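Local coordinates for hypothetical shikimate 5-dehydrogenase-like protein HI0607 (Haemophilus influenzae, PDB 1NPY), which catalyses in vitro the NADP(+)-dependent oxidation of shikimate to 3-dehydroshikimate, with much lower activity than classical shikimate dehydrogenases, so shikimate may not be its biological substrate, at residues Q82-V87 / A131-A136; N101-A106 / V240-E245. All blocks are in the same frame, centred on the assembly; numbering follows the deposited sequence.

In the fold
The two contacts lie side by side near the centre of the molecule, their centres about 12 Å apart, where the N-terminal domain with its mixed sheet meets the parallel-stranded, Rossmann-type NADP(+)-binding domain. Their segments alternate in sequence: 82-87, 101-106, 131-136, 240-245. Contact 1 sets a loop of the first domain against helix 131-140 of the second, whereas contact 2 packs helix 102-113 against helix 235-251, two helices that help connect the domains in this fold. They touch each other through Asn101, whose ND2 probably donates to Ser86 O, and through Tyr104, whose ring lies against Ala133 and Ala136. Asp103, the inferred substrate-binding residue, belongs to contact 2, and its side chain is about 5 Å from that of Ala133 in contact 1.

Contact 1 (Q82-V87 / A131-A136); sequences QAIESV and AKAVVA
Ile84 reaches from its loop onto one side of helix 131-140, and its branches divide the helix surface between them. CB lies over the start of the Lys132 side chain, 4.1 Å from Lys132 CG. From there CG2, which stands anti to the carbonyl carbon of Ile84, turns to the helix backbone and touches both Lys132 O and the methyl of Ala136; CG2 of Ile84 is 3.6 Å from CB of Ala136. The other branch starts with CG1 between the backbone N and carbonyl carbon (chi1 57°) and ends in CD1, 4.0 Å from Ala133 CB. The small Ala133 and Ala136 suit this face because the branched isoleucine can come close to the helix itself.

The helix follows what is probably the glycine-rich turn of a Rossmann-type nucleotide-binding motif, Ala131 fitting the last position of its GxGxxA pattern. The loop begins where helix 79-82 closes in a Schellman motif, with Glu85 at C-prime taking positive phi.

Lys132 suits the partly exposed margin: its aliphatic chain, extended beyond CG, runs past Ile84 with CE 3.3 Å from Ile84 O. The terminal NZ gives that same Ile84 O a weak hydrogen bond of 3.2 Å. A water reinforces the link, accepting from Lys132 NZ and donating to Ile84 O. Tyr163 of helix 153-163 packs on Ile84, Lys132 and Ala136, and its hydroxyl is hydrogen-bonded to Ala83 O.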
ATOM      1  N   GLN A  82      10.321   3.075  -8.884  1.00 12.57           N
ATOM      2  CA  GLN A  82      11.739   2.730  -8.938  1.00 14.17           C
ATOM      3  C   GLN A  82      12.284   2.311  -7.579  1.00 14.03           C
ATOM      4  O   GLN A  82      13.131   1.436  -7.511  1.00 15.22           O
ATOM      5  CB  GLN A  82      12.581   3.906  -9.443  1.00 14.49           C
ATOM      6  CG  GLN A  82      12.296   4.278 -10.894  1.00 18.61           C
ATOM      7  CD  GLN A  82      13.119   5.449 -11.392  1.00 24.14           C
ATOM      8  OE1 GLN A  82      13.239   6.473 -10.720  1.00 28.22           O
ATOM      9  NE2 GLN A  82      13.630   5.322 -12.607  1.00 26.09           N
ATOM     10  N   ALA A  83      11.744   2.890  -6.515  1.00 15.10           N
ATOM     11  CA  ALA A  83      12.240   2.717  -5.159  1.00 15.17           C
ATOM     12  C   ALA A  83      12.133   1.273  -4.691  1.00 16.52           C
ATOM     13  O   ALA A  83      12.942   0.829  -3.872  1.00 15.82           O
ATOM     14  CB  ALA A  83      11.507   3.635  -4.216  1.00 16.00           C
ATOM     15  N   ILE A  84      11.152   0.555  -5.238  1.00 14.43           N
ATOM     16  CA  ILE A  84      10.915  -0.841  -4.915  1.00 14.82           C
ATOM     17  C   ILE A  84      10.769  -1.760  -6.128  1.00 14.56           C
ATOM     18  O   ILE A  84      10.423  -2.933  -5.962  1.00 14.57           O
ATOM     19  CB  ILE A  84       9.698  -0.963  -3.986  1.00 16.06           C
ATOM     20  CG1 ILE A  84       8.474  -0.331  -4.643  1.00 14.97           C
ATOM     21  CG2 ILE A  84       9.944  -0.283  -2.640  1.00 16.59           C
ATOM     22  CD1 ILE A  84       7.160  -0.514  -3.867  1.00 18.88           C
ATOM     23  N   GLU A  85      11.088  -1.244  -7.309  1.00 14.81           N
ATOM     24  CA  GLU A  85      10.996  -1.958  -8.581  1.00 15.86           C
ATOM     25  C   GLU A  85       9.687  -2.728  -8.724  1.00 13.90           C
ATOM     26  O   GLU A  85       9.636  -3.919  -9.017  1.00 12.96           O
ATOM     27  CB  GLU A  85      12.248  -2.802  -8.849  1.00 18.51           C
ATOM     28  CG  GLU A  85      13.514  -1.952  -8.955  1.00 22.93           C
ATOM     29  CD  GLU A  85      13.566  -0.877 -10.045  1.00 29.21           C
ATOM     30  OE1 GLU A  85      14.463  -0.002  -9.929  1.00 28.87           O
ATOM     31  OE2 GLU A  85      12.774  -0.831 -11.022  1.00 27.22           O
ATOM     32  N   SER A  86       8.585  -2.023  -8.486  1.00 12.12           N
ATOM     33  CA  SER A  86       7.256  -2.624  -8.534  1.00 12.06           C
ATOM     34  C   SER A  86       6.260  -1.504  -8.817  1.00 11.42           C
ATOM     35  O   SER A  86       6.345  -0.469  -8.165  1.00 12.47           O
ATOM     36  CB  SER A  86       6.896  -3.217  -7.168  1.00 12.84           C
ATOM     37  OG  SER A  86       5.728  -4.015  -7.215  1.00 16.50           O
ATOM     38  N   VAL A  87       5.294  -1.731  -9.701  1.00  9.47           N
ATOM     39  CA  VAL A  87       4.306  -0.749 -10.132  1.00 10.20           C
ATOM     40  C   VAL A  87       2.916  -1.149  -9.664  1.00  9.90           C
ATOM     41  O   VAL A  87       2.514  -2.308  -9.850  1.00 10.71           O
ATOM     42  CB  VAL A  87       4.295  -0.659 -11.670  1.00 10.62           C
ATOM     43  CG1 VAL A  87       3.157   0.203 -12.195  1.00 10.27           C
ATOM     44  CG2 VAL A  87       5.612  -0.055 -12.144  1.00  9.47           C
ATOM     45  N   ALA A 131       6.336  -5.311   2.648  1.00 12.87           N
ATOM     46  CA  ALA A 131       7.601  -5.097   3.356  1.00 12.90           C
ATOM     47  C   ALA A 131       8.529  -4.151   2.618  1.00 12.79           C
ATOM     48  O   ALA A 131       9.091  -3.219   3.194  1.00 11.49           O
ATOM     49  CB  ALA A 131       8.317  -6.409   3.586  1.00 14.06           C
ATOM     50  N   LYS A 132       8.709  -4.406   1.325  1.00 12.52           N
ATOM     51  CA  LYS A 132       9.656  -3.599   0.576  1.00 14.30           C
ATOM     52  C   LYS A 132       9.238  -2.129   0.547  1.00 13.51           C
ATOM     53  O   LYS A 132      10.046  -1.253   0.841  1.00 13.43           O
ATOM     54  CB  LYS A 132       9.845  -4.234  -0.807  1.00 15.43           C
ATOM     55  CG  LYS A 132      11.136  -3.927  -1.506  1.00 19.10           C
ATOM     56  CD  LYS A 132      11.142  -4.716  -2.827  1.00 19.84           C
ATOM     57  CE  LYS A 132      12.353  -4.405  -3.665  1.00 22.64           C
ATOM     58  NZ  LYS A 132      12.280  -5.286  -4.864  1.00 22.38           N
ATOM     59  N   ALA A 133       7.963  -1.846   0.297  1.00 12.24           N
ATOM     60  CA  ALA A 133       7.416  -0.492   0.299  1.00 12.32           C
ATOM     61  C   ALA A 133       7.591   0.175   1.660  1.00 12.11           C
ATOM     62  O   ALA A 133       8.044   1.303   1.733  1.00 11.48           O
ATOM     63  CB  ALA A 133       5.945  -0.502  -0.053  1.00 12.91           C
ATOM     64  N   VAL A 134       7.317  -0.547   2.737  1.00 10.63           N
ATOM     65  CA  VAL A 134       7.534  -0.031   4.085  1.00 10.05           C
ATOM     66  C   VAL A 134       9.006   0.310   4.359  1.00 11.18           C
ATOM     67  O   VAL A 134       9.321   1.427   4.795  1.00 10.74           O
ATOM     68  CB  VAL A 134       6.960  -1.030   5.119  1.00 11.00           C
ATOM     69  CG1 VAL A 134       7.469  -0.653   6.500  1.00 12.23           C
ATOM     70  CG2 VAL A 134       5.417  -1.049   5.005  1.00  9.97           C
ATOM     71  N   VAL A 135       9.901  -0.640   4.104  1.00 10.65           N
ATOM     72  CA  VAL A 135      11.318  -0.463   4.375  1.00 11.38           C
ATOM     73  C   VAL A 135      11.867   0.713   3.572  1.00 12.36           C
ATOM     74  O   VAL A 135      12.623   1.542   4.094  1.00 12.38           O
ATOM     75  CB  VAL A 135      12.104  -1.755   4.138  1.00 12.10           C
ATOM     76  CG1 VAL A 135      13.611  -1.527   4.278  1.00 13.76           C
ATOM     77  CG2 VAL A 135      11.642  -2.805   5.124  1.00 10.95           C
ATOM     78  N   ALA A 136      11.481   0.790   2.301  1.00 11.91           N
ATOM     79  CA  ALA A 136      11.969   1.868   1.442  1.00 11.13           C
ATOM     80  C   ALA A 136      11.440   3.230   1.844  1.00 12.35           C
ATOM     81  O   ALA A 136      12.136   4.250   1.740  1.00 12.82           O
ATOM     82  CB  ALA A 136      11.607   1.571  -0.018  1.00 11.97           C
TER
HETATM   83  O   HOH W   1      10.153  -5.849  -6.707  1.00 26.92           O

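Contact 2 (N101-A106 / V240-E245); sequences NTDYIA and VLQAVE
Leu241 meets Ala106 first, its CG 3.9 Å from the Ala106 methyl and its CD2 3.7 Å from Ala106 O. CG of Leu241, anti to the backbone N (chi1 -176°), lies over the alanine, whose small side chain lets the helices come near; Leu241 also touches Lys109 and Leu110 a turn further on.

Gln242 comes next, and its CA is 4.9 Å from that of Thr102. Its backbone N lies 3.8 Å from Ala106 CB, while its CB rests against Thr102 O. Its carbonyl O receives a 3.1 Å hydrogen bond from Thr102 OG1, which approaches from above the carbonyl plane, 44° out of it. Threonine suits this place: one branch serves the polar backbone atom and the other, CG2, is left for apolar contact. How the end of Gln242 meets Asp103, the inferred substrate-binding residue, is doubtful.

These helices, 102-113 and 235-251, form part of the link between the two domains of the shikimate dehydrogenase fold; the axes of their short segments approach to 8.2 Å, with N-to-C directions 117° apart. Asn101 is the N-cap of the first, its OD1 accepting from Tyr104 N. Asp103 has a long, weak ion pair with the inferred catalytic Lys67.

Glu245 closes the walk. Its CB lies 3.6 Å from Thr102 CG2, and the chain bends at chi2, which places CD; OE1 lies 3.7 Å from Ile105 CG2. A glutamate suits this partly exposed spot, its CB meeting the threonine methyl while its carboxylate lies by Ile105.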
ATOM      1  N   ASN A 101       4.138   3.936  -7.733  1.00  8.81           N
ATOM      2  CA  ASN A 101       3.736   3.016  -6.682  1.00  8.12           C
ATOM      3  C   ASN A 101       3.133   3.802  -5.526  1.00  8.05           C
ATOM      4  O   ASN A 101       3.852   4.331  -4.692  1.00  8.66           O
ATOM      5  CB  ASN A 101       4.843   2.072  -6.249  1.00  8.80           C
ATOM      6  CG  ASN A 101       4.289   0.955  -5.396  1.00  8.84           C
ATOM      7  OD1 ASN A 101       3.669   1.244  -4.388  1.00  8.93           O
ATOM      8  ND2 ASN A 101       4.409  -0.289  -5.851  1.00 12.18           N
ATOM      9  N   THR A 102       1.806   3.815  -5.466  1.00  8.76           N
ATOM     10  CA  THR A 102       1.104   4.563  -4.432  1.00  9.62           C
ATOM     11  C   THR A 102       1.063   3.874  -3.074  1.00 10.20           C
ATOM     12  O   THR A 102       0.754   4.527  -2.083  1.00 10.02           O
ATOM     13  CB  THR A 102      -0.309   4.987  -4.825  1.00  9.58           C
ATOM     14  OG1 THR A 102      -1.110   3.843  -5.125  1.00 10.39           O
ATOM     15  CG2 THR A 102      -0.328   5.889  -6.028  1.00  8.84           C
ATOM     16  N   ASP A 103       1.403   2.593  -2.987  1.00  9.88           N
ATOM     17  CA  ASP A 103       1.645   2.023  -1.673  1.00 10.21           C
ATOM     18  C   ASP A 103       2.858   2.682  -1.004  1.00 10.75           C
ATOM     19  O   ASP A 103       2.783   3.081   0.158  1.00 10.15           O
ATOM     20  CB  ASP A 103       1.876   0.528  -1.780  1.00 11.54           C
ATOM     21  CG  ASP A 103       0.599  -0.239  -2.024  1.00 15.06           C
ATOM     22  OD1 ASP A 103      -0.502   0.146  -1.552  1.00 17.72           O
ATOM     23  OD2 ASP A 103       0.678  -1.323  -2.631  1.00 17.74           O
ATOM     24  N   TYR A 104       3.960   2.799  -1.743  1.00  9.86           N
ATOM     25  CA  TYR A 104       5.131   3.521  -1.279  1.00  9.56           C
ATOM     26  C   TYR A 104       4.778   4.970  -0.921  1.00 11.33           C
ATOM     27  O   TYR A 104       5.123   5.456   0.160  1.00 12.31           O
ATOM     28  CB  TYR A 104       6.237   3.429  -2.345  1.00 10.88           C
ATOM     29  CG  TYR A 104       7.409   4.337  -2.072  1.00  7.43           C
ATOM     30  CD1 TYR A 104       8.456   3.926  -1.247  1.00  9.88           C
ATOM     31  CD2 TYR A 104       7.441   5.641  -2.576  1.00 11.33           C
ATOM     32  CE1 TYR A 104       9.492   4.792  -0.934  1.00 11.78           C
ATOM     33  CE2 TYR A 104       8.490   6.490  -2.285  1.00 13.45           C
ATOM     34  CZ  TYR A 104       9.516   6.058  -1.476  1.00 17.49           C
ATOM     35  OH  TYR A 104      10.541   6.940  -1.184  1.00 19.24           O
ATOM     36  N   ILE A 105       4.090   5.670  -1.819  1.00 10.38           N
ATOM     37  CA  ILE A 105       3.706   7.058  -1.562  1.00 11.74           C
ATOM     38  C   ILE A 105       2.873   7.143  -0.286  1.00 11.45           C
ATOM     39  O   ILE A 105       3.095   8.035   0.534  1.00 11.88           O
ATOM     40  CB  ILE A 105       3.009   7.690  -2.778  1.00 11.33           C
ATOM     41  CG1 ILE A 105       3.942   7.713  -3.990  1.00 13.02           C
ATOM     42  CG2 ILE A 105       2.564   9.125  -2.521  1.00 15.06           C
ATOM     43  CD1 ILE A 105       3.248   8.047  -5.278  1.00 13.33           C
ATOM     44  N   ALA A 106       1.890   6.262  -0.134  1.00 12.26           N
ATOM     45  CA  ALA A 106       1.022   6.277   1.046  1.00 12.72           C
ATOM     46  C   ALA A 106       1.806   6.095   2.337  1.00 11.99           C
ATOM     47  O   ALA A 106       1.512   6.765   3.333  1.00 11.82           O
ATOM     48  CB  ALA A 106      -0.084   5.214   0.942  1.00 11.84           C
ATOM     49  N   VAL A 240      -6.804   3.081   1.805  1.00  9.57           N
ATOM     50  CA  VAL A 240      -7.516   4.275   1.379  1.00 10.27           C
ATOM     51  C   VAL A 240      -6.596   5.328   0.762  1.00  9.53           C
ATOM     52  O   VAL A 240      -6.903   5.870  -0.304  1.00  8.75           O
ATOM     53  CB  VAL A 240      -8.372   4.873   2.514  1.00 10.65           C
ATOM     54  CG1 VAL A 240      -8.953   6.220   2.043  1.00 11.40           C
ATOM     55  CG2 VAL A 240      -9.476   3.905   2.893  1.00 12.45           C
ATOM     56  N   LEU A 241      -5.454   5.613   1.375  1.00 10.01           N
ATOM     57  CA  LEU A 241      -4.595   6.683   0.896  1.00 11.36           C
ATOM     58  C   LEU A 241      -3.970   6.274  -0.427  1.00 11.28           C
ATOM     59  O   LEU A 241      -3.860   7.123  -1.315  1.00 10.47           O
ATOM     60  CB  LEU A 241      -3.504   7.018   1.922  1.00 12.25           C
ATOM     61  CG  LEU A 241      -2.577   8.191   1.585  1.00 14.84           C
ATOM     62  CD1 LEU A 241      -3.390   9.416   1.177  1.00 18.32           C
ATOM     63  CD2 LEU A 241      -1.701   8.469   2.822  1.00 17.83           C
ATOM     64  N   GLN A 242      -3.592   5.006  -0.585  1.00 10.58           N
ATOM     65  CA  GLN A 242      -3.014   4.598  -1.861  1.00 11.93           C
ATOM     66  C   GLN A 242      -4.024   4.739  -2.990  1.00 10.48           C
ATOM     67  O   GLN A 242      -3.644   5.195  -4.068  1.00 11.61           O
ATOM     68  CB  GLN A 242      -2.400   3.209  -1.854  1.00 12.14           C
ATOM     69  CG  GLN A 242      -3.368   2.067  -1.823  1.00 18.46           C
ATOM     70  CD  GLN A 242      -2.864   0.772  -1.195  1.00 32.36           C
ATOM     71  OE1 GLN A 242      -2.374   0.777  -0.063  1.00 40.51           O
ATOM     72  NE2 GLN A 242      -3.037  -0.352  -1.897  1.00 34.68           N
ATOM     73  N   ALA A 243      -5.298   4.481  -2.709  1.00  8.96           N
ATOM     74  CA  ALA A 243      -6.372   4.670  -3.692  1.00  9.65           C
ATOM     75  C   ALA A 243      -6.645   6.136  -4.027  1.00  9.25           C
ATOM     76  O   ALA A 243      -6.840   6.510  -5.187  1.00  8.62           O
ATOM     77  CB  ALA A 243      -7.637   3.997  -3.208  1.00 10.57           C
ATOM     78  N   VAL A 244      -6.688   6.965  -2.988  1.00  9.73           N
ATOM     79  CA  VAL A 244      -6.780   8.424  -3.147  1.00 10.10           C
ATOM     80  C   VAL A 244      -5.674   8.962  -4.047  1.00  9.61           C
ATOM     81  O   VAL A 244      -5.927   9.824  -4.881  1.00  9.53           O
ATOM     82  CB  VAL A 244      -6.821   9.118  -1.775  1.00 10.08           C
ATOM     83  CG1 VAL A 244      -6.656  10.621  -1.932  1.00 12.39           C
ATOM     84  CG2 VAL A 244      -8.157   8.809  -1.104  1.00 12.48           C
ATOM     85  N   GLU A 245      -4.442   8.504  -3.852  1.00  9.40           N
ATOM     86  CA  GLU A 245      -3.315   8.990  -4.638  1.00  9.83           C
ATOM     87  C   GLU A 245      -3.495   8.600  -6.116  1.00  8.40           C
ATOM     88  O   GLU A 245      -3.190   9.380  -7.025  1.00  8.10           O
ATOM     89  CB  GLU A 245      -1.969   8.502  -4.091  1.00 10.70           C
ATOM     90  CG  GLU A 245      -1.671   9.034  -2.685  1.00 14.27           C
ATOM     91  CD  GLU A 245      -1.196  10.468  -2.662  1.00 21.36           C
ATOM     92  OE1 GLU A 245      -0.523  10.856  -3.636  1.00 25.78           O
ATOM     93  OE2 GLU A 245      -1.461  11.189  -1.667  1.00 31.75           O
TER